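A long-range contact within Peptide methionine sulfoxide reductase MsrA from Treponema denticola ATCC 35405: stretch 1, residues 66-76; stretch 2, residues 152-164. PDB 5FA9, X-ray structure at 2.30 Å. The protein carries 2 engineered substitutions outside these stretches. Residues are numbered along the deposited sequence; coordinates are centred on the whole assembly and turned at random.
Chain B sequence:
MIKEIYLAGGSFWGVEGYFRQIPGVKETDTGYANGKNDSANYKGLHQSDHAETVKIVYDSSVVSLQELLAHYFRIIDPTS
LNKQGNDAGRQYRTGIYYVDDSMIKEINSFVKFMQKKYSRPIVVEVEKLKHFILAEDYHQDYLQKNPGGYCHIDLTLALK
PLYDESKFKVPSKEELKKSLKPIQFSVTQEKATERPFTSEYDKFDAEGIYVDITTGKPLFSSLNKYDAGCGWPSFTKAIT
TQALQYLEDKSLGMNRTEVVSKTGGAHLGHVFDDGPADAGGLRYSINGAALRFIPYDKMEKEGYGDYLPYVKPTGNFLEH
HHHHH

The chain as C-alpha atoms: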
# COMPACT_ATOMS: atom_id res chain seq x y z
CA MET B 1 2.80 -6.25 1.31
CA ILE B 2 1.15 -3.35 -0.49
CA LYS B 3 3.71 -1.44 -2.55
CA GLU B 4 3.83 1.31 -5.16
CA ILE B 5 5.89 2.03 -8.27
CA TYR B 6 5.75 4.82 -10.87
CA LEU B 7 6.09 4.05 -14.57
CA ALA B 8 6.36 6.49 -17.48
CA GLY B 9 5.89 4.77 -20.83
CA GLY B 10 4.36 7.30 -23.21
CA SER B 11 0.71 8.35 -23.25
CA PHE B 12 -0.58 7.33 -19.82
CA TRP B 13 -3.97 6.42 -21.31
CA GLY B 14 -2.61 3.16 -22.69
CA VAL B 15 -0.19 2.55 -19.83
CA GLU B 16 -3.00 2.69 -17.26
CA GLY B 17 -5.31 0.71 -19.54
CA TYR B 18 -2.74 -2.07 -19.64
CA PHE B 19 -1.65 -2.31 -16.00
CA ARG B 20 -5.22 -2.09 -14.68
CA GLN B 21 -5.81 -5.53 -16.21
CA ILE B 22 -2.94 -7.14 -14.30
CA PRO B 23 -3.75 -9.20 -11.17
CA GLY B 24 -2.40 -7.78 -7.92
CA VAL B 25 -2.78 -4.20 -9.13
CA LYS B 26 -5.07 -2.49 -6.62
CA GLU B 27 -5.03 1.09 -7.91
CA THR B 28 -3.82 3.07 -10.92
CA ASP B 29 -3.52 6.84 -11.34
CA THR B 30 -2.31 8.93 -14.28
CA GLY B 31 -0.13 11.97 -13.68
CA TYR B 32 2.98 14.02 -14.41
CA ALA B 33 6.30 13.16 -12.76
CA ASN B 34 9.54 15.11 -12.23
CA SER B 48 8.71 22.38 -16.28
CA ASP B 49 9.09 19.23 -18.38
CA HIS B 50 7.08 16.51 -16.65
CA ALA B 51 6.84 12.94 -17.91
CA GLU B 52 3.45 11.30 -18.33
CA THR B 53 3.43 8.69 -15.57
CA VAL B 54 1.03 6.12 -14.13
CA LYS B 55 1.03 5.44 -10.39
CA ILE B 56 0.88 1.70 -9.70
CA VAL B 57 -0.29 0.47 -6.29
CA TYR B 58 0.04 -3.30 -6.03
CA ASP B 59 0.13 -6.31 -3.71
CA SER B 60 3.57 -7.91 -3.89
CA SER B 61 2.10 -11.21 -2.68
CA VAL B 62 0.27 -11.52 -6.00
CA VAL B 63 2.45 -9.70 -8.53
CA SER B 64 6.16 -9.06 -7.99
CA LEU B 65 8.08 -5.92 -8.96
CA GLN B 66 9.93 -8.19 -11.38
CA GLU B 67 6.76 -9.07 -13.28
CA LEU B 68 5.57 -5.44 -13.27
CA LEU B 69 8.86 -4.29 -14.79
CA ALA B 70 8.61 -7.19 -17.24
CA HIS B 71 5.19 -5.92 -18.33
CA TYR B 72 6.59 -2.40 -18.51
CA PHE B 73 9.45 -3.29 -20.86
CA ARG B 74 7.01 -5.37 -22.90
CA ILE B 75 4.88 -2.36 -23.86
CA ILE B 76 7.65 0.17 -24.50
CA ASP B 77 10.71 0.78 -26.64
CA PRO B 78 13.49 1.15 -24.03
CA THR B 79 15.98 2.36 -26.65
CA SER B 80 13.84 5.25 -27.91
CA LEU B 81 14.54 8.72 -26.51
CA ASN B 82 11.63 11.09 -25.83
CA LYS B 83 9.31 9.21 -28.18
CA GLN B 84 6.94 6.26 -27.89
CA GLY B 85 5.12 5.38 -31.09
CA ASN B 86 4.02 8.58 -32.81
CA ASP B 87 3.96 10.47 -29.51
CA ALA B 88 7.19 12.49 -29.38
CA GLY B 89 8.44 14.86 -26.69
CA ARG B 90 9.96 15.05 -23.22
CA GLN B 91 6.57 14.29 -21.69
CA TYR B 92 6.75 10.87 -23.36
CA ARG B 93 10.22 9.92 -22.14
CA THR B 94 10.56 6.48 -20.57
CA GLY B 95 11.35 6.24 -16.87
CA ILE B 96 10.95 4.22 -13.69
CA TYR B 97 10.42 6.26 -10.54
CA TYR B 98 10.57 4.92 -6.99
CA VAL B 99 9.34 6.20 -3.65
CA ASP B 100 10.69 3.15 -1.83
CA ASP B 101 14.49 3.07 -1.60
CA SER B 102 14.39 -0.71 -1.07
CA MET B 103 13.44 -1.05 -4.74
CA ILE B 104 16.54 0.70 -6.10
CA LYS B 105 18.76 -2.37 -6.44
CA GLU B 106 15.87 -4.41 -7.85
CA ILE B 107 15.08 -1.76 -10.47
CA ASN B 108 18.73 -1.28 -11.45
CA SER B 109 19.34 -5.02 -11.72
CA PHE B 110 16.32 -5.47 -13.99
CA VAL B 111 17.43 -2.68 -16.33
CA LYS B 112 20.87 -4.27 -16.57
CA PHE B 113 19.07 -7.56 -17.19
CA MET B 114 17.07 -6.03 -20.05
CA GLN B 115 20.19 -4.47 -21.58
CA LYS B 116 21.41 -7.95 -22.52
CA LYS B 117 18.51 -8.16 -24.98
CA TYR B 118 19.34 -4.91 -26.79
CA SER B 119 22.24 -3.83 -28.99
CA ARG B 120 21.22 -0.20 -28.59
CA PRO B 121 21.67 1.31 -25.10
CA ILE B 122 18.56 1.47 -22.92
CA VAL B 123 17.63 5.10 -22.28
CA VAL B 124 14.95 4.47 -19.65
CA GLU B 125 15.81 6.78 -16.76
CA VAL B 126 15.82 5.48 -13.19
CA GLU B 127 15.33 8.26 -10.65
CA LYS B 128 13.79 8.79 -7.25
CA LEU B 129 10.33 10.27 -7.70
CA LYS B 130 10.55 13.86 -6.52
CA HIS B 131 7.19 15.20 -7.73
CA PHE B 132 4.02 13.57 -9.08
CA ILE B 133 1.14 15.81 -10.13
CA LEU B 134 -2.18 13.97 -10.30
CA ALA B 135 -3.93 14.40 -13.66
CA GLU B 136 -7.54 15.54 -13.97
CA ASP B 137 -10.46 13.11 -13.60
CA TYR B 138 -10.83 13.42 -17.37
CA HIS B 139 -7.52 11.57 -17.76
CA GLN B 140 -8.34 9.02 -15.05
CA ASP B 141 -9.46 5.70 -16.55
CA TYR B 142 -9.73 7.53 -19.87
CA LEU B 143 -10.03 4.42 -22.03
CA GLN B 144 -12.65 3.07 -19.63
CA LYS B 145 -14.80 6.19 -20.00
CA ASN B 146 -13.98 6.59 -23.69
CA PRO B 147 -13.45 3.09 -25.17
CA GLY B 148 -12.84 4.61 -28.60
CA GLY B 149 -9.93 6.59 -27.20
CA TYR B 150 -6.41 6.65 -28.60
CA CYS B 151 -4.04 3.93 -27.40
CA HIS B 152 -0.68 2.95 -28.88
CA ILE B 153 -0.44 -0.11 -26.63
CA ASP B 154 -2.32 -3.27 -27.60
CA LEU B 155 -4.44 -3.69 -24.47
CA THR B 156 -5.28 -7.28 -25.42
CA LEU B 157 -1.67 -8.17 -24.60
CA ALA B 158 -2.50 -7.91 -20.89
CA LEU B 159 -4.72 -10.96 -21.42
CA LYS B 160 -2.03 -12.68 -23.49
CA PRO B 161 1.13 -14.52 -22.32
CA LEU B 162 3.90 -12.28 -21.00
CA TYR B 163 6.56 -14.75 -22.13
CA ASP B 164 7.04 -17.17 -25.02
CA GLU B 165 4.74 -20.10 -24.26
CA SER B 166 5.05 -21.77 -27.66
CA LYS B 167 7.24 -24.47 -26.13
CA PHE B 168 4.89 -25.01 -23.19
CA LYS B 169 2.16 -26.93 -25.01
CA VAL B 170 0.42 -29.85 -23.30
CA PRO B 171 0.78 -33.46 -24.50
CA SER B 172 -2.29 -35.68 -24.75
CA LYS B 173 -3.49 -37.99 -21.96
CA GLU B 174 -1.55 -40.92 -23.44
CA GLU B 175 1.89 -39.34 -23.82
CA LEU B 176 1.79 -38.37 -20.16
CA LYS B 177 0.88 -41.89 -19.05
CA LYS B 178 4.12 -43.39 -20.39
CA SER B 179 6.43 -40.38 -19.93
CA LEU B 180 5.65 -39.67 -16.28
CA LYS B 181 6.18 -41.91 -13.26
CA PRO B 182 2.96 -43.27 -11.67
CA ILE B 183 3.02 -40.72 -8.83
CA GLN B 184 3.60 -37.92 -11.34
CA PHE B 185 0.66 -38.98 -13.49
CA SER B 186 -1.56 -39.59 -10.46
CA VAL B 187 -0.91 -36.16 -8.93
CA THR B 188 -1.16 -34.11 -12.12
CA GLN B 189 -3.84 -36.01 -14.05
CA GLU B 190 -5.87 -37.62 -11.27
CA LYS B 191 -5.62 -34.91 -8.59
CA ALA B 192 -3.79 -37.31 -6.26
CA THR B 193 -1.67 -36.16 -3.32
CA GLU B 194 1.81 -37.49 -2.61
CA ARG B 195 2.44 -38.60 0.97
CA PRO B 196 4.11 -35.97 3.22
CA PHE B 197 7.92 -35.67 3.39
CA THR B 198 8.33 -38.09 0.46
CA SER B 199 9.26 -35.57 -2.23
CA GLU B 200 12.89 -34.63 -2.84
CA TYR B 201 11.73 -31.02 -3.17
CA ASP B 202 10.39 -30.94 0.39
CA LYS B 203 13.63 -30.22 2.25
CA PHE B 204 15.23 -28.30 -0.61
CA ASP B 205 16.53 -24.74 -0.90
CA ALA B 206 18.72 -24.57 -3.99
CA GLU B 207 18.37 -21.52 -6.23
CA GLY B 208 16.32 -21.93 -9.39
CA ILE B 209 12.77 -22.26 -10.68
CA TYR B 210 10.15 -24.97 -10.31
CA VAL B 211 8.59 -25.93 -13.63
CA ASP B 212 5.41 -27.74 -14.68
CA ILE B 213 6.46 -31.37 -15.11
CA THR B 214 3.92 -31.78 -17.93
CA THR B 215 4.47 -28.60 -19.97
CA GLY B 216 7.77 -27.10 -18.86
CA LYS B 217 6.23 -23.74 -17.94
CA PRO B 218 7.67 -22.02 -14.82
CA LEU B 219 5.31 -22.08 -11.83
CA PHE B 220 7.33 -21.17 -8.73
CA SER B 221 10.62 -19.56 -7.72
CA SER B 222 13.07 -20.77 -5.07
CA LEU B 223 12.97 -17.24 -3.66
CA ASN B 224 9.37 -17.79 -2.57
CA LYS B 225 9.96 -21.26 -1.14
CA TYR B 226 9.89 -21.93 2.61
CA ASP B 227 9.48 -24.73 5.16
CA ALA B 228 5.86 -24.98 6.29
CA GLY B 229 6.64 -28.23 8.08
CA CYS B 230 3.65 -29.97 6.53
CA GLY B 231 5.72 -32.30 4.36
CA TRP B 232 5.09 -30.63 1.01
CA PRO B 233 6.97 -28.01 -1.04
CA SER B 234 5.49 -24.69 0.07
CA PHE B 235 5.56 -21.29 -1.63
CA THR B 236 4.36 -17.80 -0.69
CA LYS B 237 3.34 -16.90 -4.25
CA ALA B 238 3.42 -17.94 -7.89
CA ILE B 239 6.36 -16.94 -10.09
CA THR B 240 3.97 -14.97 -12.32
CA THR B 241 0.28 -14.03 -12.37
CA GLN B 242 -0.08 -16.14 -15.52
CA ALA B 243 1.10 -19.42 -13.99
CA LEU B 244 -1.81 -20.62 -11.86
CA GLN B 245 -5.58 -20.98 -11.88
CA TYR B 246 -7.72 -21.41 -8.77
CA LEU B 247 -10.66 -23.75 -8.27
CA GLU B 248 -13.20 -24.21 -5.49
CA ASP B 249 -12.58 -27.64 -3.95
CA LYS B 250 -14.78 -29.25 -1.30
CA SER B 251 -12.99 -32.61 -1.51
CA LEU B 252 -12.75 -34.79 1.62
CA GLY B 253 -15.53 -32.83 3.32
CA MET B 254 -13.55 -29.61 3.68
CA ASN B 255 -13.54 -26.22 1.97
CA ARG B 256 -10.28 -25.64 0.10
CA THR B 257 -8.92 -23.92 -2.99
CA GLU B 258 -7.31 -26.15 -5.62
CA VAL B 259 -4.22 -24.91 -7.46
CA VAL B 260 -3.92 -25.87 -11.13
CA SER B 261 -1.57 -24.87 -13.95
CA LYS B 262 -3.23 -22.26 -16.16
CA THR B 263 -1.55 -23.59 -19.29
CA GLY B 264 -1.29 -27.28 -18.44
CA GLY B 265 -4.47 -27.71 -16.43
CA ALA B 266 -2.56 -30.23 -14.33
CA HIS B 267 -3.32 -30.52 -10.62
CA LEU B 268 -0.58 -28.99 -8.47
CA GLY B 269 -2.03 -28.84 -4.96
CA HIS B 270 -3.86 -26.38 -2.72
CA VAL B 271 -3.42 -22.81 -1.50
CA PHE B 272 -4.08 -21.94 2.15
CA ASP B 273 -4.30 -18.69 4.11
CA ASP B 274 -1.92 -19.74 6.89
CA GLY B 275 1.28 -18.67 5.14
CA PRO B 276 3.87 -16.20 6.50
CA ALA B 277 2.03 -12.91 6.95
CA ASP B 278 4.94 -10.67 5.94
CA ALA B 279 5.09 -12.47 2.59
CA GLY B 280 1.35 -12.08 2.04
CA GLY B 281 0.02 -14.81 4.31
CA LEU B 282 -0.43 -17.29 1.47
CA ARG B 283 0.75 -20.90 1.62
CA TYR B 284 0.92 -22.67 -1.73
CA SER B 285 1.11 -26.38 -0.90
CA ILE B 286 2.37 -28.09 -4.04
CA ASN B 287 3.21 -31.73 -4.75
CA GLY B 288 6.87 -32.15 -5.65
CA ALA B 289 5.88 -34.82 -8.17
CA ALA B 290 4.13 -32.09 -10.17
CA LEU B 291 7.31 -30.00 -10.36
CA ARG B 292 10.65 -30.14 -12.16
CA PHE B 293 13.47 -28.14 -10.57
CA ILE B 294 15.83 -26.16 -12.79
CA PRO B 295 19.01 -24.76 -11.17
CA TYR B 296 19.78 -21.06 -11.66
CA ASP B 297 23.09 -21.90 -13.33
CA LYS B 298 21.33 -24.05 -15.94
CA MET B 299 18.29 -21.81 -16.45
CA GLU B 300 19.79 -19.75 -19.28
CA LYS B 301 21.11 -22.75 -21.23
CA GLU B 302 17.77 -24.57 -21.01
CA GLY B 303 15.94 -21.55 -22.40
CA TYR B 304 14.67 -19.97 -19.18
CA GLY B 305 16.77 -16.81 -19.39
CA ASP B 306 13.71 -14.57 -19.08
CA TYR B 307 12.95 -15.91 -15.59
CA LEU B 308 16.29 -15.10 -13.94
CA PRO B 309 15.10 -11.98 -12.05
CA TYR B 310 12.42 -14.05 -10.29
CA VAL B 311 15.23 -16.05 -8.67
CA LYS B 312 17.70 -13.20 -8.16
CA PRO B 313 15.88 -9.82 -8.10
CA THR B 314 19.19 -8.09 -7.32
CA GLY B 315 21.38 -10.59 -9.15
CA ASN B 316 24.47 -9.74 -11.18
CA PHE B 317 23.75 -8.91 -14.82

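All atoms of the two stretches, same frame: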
# COMPACT_ATOMS: atom_id res chain seq x y z
N GLN B 66 9.28 -7.60 -10.22
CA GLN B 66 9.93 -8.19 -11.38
C GLN B 66 8.96 -8.36 -12.54
O GLN B 66 9.28 -8.03 -13.68
CB GLN B 66 10.56 -9.55 -11.02
CG GLN B 66 11.88 -9.46 -10.26
CD GLN B 66 11.75 -8.72 -8.94
OE1 GLN B 66 10.83 -8.96 -8.16
NE2 GLN B 66 12.68 -7.80 -8.68
N GLU B 67 7.77 -8.88 -12.25
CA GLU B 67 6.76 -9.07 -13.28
C GLU B 67 6.25 -7.72 -13.80
O GLU B 67 6.04 -7.56 -15.00
CB GLU B 67 5.59 -9.90 -12.76
CG GLU B 67 4.47 -10.09 -13.78
CD GLU B 67 3.38 -11.04 -13.31
OE1 GLU B 67 2.34 -11.13 -13.99
OE2 GLU B 67 3.57 -11.69 -12.27
N LEU B 68 6.05 -6.77 -12.89
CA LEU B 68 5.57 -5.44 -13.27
C LEU B 68 6.55 -4.74 -14.21
O LEU B 68 6.13 -4.09 -15.17
CB LEU B 68 5.35 -4.58 -12.03
CG LEU B 68 4.12 -4.91 -11.18
CD1 LEU B 68 3.98 -3.91 -10.04
CD2 LEU B 68 2.86 -4.91 -12.04
N LEU B 69 7.84 -4.88 -13.94
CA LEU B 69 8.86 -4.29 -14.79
C LEU B 69 8.96 -5.07 -16.10
O LEU B 69 9.31 -4.51 -17.14
CB LEU B 69 10.21 -4.26 -14.08
CG LEU B 69 10.29 -3.30 -12.89
CD1 LEU B 69 11.69 -3.31 -12.28
CD2 LEU B 69 9.90 -1.89 -13.31
N ALA B 70 8.64 -6.36 -16.04
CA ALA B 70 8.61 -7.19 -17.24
C ALA B 70 7.48 -6.73 -18.16
O ALA B 70 7.67 -6.61 -19.38
CB ALA B 70 8.44 -8.65 -16.88
N HIS B 71 6.31 -6.47 -17.58
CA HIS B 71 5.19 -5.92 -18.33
C HIS B 71 5.53 -4.56 -18.91
O HIS B 71 5.18 -4.25 -20.05
CB HIS B 71 3.94 -5.80 -17.44
CG HIS B 71 3.26 -7.11 -17.17
ND1 HIS B 71 2.56 -7.79 -18.13
CD2 HIS B 71 3.16 -7.84 -16.03
CE1 HIS B 71 2.06 -8.90 -17.60
NE2 HIS B 71 2.41 -8.95 -16.33
N TYR B 72 6.22 -3.75 -18.11
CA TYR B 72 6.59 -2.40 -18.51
C TYR B 72 7.48 -2.39 -19.75
O TYR B 72 7.21 -1.67 -20.71
CB TYR B 72 7.29 -1.68 -17.35
CG TYR B 72 7.88 -0.34 -17.73
CD1 TYR B 72 7.07 0.75 -18.00
CD2 TYR B 72 9.26 -0.16 -17.79
CE1 TYR B 72 7.60 1.98 -18.34
CE2 TYR B 72 9.80 1.06 -18.13
CZ TYR B 72 8.97 2.13 -18.40
OH TYR B 72 9.51 3.35 -18.74
N PHE B 73 8.53 -3.20 -19.73
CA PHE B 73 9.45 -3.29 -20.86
C PHE B 73 8.79 -3.94 -22.07
O PHE B 73 9.24 -3.76 -23.21
CB PHE B 73 10.71 -4.06 -20.47
CG PHE B 73 11.76 -3.21 -19.81
CD1 PHE B 73 11.78 -3.04 -18.44
CD2 PHE B 73 12.73 -2.57 -20.58
CE1 PHE B 73 12.75 -2.25 -17.84
CE2 PHE B 73 13.70 -1.79 -19.98
CZ PHE B 73 13.71 -1.63 -18.61
N ARG B 74 7.73 -4.70 -21.83
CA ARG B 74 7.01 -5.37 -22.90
C ARG B 74 6.24 -4.38 -23.78
O ARG B 74 6.10 -4.58 -24.98
CB ARG B 74 6.05 -6.41 -22.32
CG ARG B 74 5.09 -7.02 -23.34
CD ARG B 74 3.92 -7.70 -22.64
NE ARG B 74 3.20 -8.60 -23.53
CZ ARG B 74 2.16 -9.34 -23.15
NH1 ARG B 74 1.73 -9.29 -21.90
NH2 ARG B 74 1.56 -10.14 -24.03
N ILE B 75 5.75 -3.31 -23.16
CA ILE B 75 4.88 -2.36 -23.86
C ILE B 75 5.58 -1.08 -24.27
O ILE B 75 4.94 -0.14 -24.75
CB ILE B 75 3.66 -1.99 -22.99
CG1 ILE B 75 4.11 -1.26 -21.72
CG2 ILE B 75 2.86 -3.24 -22.63
CD1 ILE B 75 2.96 -0.78 -20.86
N ILE B 76 6.90 -1.02 -24.10
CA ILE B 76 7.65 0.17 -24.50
C ILE B 76 8.87 -0.16 -25.35
O ILE B 76 9.30 -1.31 -25.43
CB ILE B 76 8.14 0.98 -23.27
CG1 ILE B 76 9.23 0.21 -22.53
CG2 ILE B 76 6.98 1.34 -22.35
CD1 ILE B 76 10.04 1.06 -21.59
N HIS B 152 -1.75 3.58 -28.12
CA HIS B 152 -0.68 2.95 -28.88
C HIS B 152 -0.51 1.49 -28.47
O HIS B 152 -0.31 0.62 -29.32
CB HIS B 152 0.64 3.70 -28.67
CG HIS B 152 1.79 3.12 -29.45
ND1 HIS B 152 1.80 3.07 -30.82
CD2 HIS B 152 2.96 2.57 -29.03
CE1 HIS B 152 2.93 2.51 -31.23
NE2 HIS B 152 3.65 2.20 -30.16
N ILE B 153 -0.60 1.23 -27.17
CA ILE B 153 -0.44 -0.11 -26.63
C ILE B 153 -1.59 -1.02 -27.08
O ILE B 153 -2.74 -0.58 -27.17
CB ILE B 153 -0.38 -0.10 -25.09
CG1 ILE B 153 0.60 0.97 -24.60
CG2 ILE B 153 0.00 -1.46 -24.54
CD1 ILE B 153 1.97 0.88 -25.22
N ASP B 154 -1.28 -2.28 -27.35
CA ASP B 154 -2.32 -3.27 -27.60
C ASP B 154 -2.80 -3.84 -26.27
O ASP B 154 -2.14 -4.69 -25.68
CB ASP B 154 -1.80 -4.38 -28.52
CG ASP B 154 -2.82 -5.48 -28.74
OD1 ASP B 154 -4.04 -5.19 -28.67
OD2 ASP B 154 -2.41 -6.63 -29.00
N LEU B 155 -3.94 -3.34 -25.79
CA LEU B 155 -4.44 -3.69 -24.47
C LEU B 155 -4.77 -5.17 -24.32
O LEU B 155 -4.86 -5.69 -23.21
CB LEU B 155 -5.67 -2.85 -24.13
CG LEU B 155 -5.45 -1.34 -24.02
CD1 LEU B 155 -6.72 -0.66 -23.52
CD2 LEU B 155 -4.28 -1.03 -23.10
N THR B 156 -4.96 -5.86 -25.44
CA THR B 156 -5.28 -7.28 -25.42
C THR B 156 -4.08 -8.11 -24.99
O THR B 156 -4.22 -9.28 -24.62
CB THR B 156 -5.78 -7.78 -26.79
OG1 THR B 156 -4.73 -7.62 -27.76
CG2 THR B 156 -7.00 -7.00 -27.23
N LEU B 157 -2.90 -7.51 -25.03
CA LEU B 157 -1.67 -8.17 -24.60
C LEU B 157 -1.70 -8.52 -23.12
O LEU B 157 -1.11 -9.52 -22.70
CB LEU B 157 -0.45 -7.30 -24.91
CG LEU B 157 -0.06 -7.15 -26.38
CD1 LEU B 157 1.23 -6.36 -26.51
CD2 LEU B 157 0.08 -8.51 -27.04
N ALA B 158 -2.37 -7.69 -22.33
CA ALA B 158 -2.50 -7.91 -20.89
C ALA B 158 -3.22 -9.23 -20.59
O ALA B 158 -3.07 -9.79 -19.51
CB ALA B 158 -3.23 -6.75 -20.24
N LEU B 159 -4.00 -9.70 -21.56
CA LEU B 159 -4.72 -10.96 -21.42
C LEU B 159 -4.03 -12.06 -22.22
O LEU B 159 -4.55 -13.16 -22.39
CB LEU B 159 -6.17 -10.81 -21.87
CG LEU B 159 -6.97 -9.71 -21.17
CD1 LEU B 159 -8.32 -9.52 -21.82
CD2 LEU B 159 -7.12 -10.02 -19.68
N LYS B 160 -2.84 -11.74 -22.72
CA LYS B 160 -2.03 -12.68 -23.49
C LYS B 160 -0.74 -12.98 -22.73
O LYS B 160 -0.33 -12.20 -21.87
CB LYS B 160 -1.74 -12.11 -24.88
CG LYS B 160 -2.97 -12.01 -25.77
CD LYS B 160 -2.66 -11.32 -27.09
CE LYS B 160 -3.89 -11.27 -27.98
NZ LYS B 160 -3.61 -10.60 -29.28
N PRO B 161 -0.09 -14.12 -23.04
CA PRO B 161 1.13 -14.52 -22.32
C PRO B 161 2.23 -13.46 -22.32
O PRO B 161 2.53 -12.87 -23.36
CB PRO B 161 1.58 -15.77 -23.09
CG PRO B 161 0.33 -16.34 -23.63
CD PRO B 161 -0.53 -15.16 -23.99
N LEU B 162 2.81 -13.23 -21.15
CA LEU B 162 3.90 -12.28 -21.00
C LEU B 162 5.18 -12.80 -21.65
O LEU B 162 5.97 -12.03 -22.19
CB LEU B 162 4.14 -11.98 -19.51
CG LEU B 162 5.27 -11.00 -19.16
CD1 LEU B 162 5.08 -9.67 -19.87
CD2 LEU B 162 5.35 -10.80 -17.66
N TYR B 163 5.36 -14.11 -21.58
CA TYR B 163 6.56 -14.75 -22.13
C TYR B 163 6.20 -15.75 -23.23
O TYR B 163 5.04 -16.12 -23.39
CB TYR B 163 7.34 -15.45 -21.02
CG TYR B 163 7.78 -14.53 -19.91
CD1 TYR B 163 8.82 -13.64 -20.09
CD2 TYR B 163 7.14 -14.56 -18.67
CE1 TYR B 163 9.22 -12.80 -19.07
CE2 TYR B 163 7.54 -13.73 -17.65
CZ TYR B 163 8.58 -12.84 -17.85
OH TYR B 163 8.98 -12.01 -16.83
N ASP B 164 7.22 -16.17 -23.98
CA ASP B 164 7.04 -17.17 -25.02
C ASP B 164 6.56 -18.49 -24.43
O ASP B 164 7.28 -19.15 -23.68
CB ASP B 164 8.35 -17.38 -25.79
CG ASP B 164 8.20 -18.34 -26.95
OD1 ASP B 164 7.06 -18.51 -27.44
OD2 ASP B 164 9.22 -18.92 -27.38
O HOH W 1 0.15 -10.39 -20.36

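The last two turns of a helix can hold a distant segment of loop and 3-10 turn largely by apolar packing, with one arginine reaching into the segment's backbone; residues 66-76 and 152-164 of MsrA illustrate the arrangement, burying 510 Å² in total. Leu162 is the main apolar piece. Its CD2 lies over one face of the His71 ring, 3.8 Å from the centroid and 15° off the normal, a CH-pi contact, and the same CD2 packs 3.8 Å from Ala70 CB. The imidazole is itself steadied one turn back along the helix, where His71 NE2 donates a hydrogen bond to Glu67 OE1 (3.2 Å).

Arg74 extends through trans torsions, so that its aliphatic part also serves the packing: its CD is 3.6 Å from Leu162 CD1. The guanidinium is sandwiched, with Leu157 CB over one face and Pro161 O and Leu162 CA over the other. Arg74 NH2 therefore approaches Pro161 O to 3.0 Å without hydrogen bonding, because a carbonyl above the plane is poorly placed for the N-H groups. A water supplies a clearer polar link, accepting from Arg74 NH1 (2.5 Å) and donating to Lys160 O (2.4 Å).

At Ile75, the first residue to leave helical phi/psi, apolar contact resumes, with Ile75 CG2 3.9 Å from Ile153 CG2.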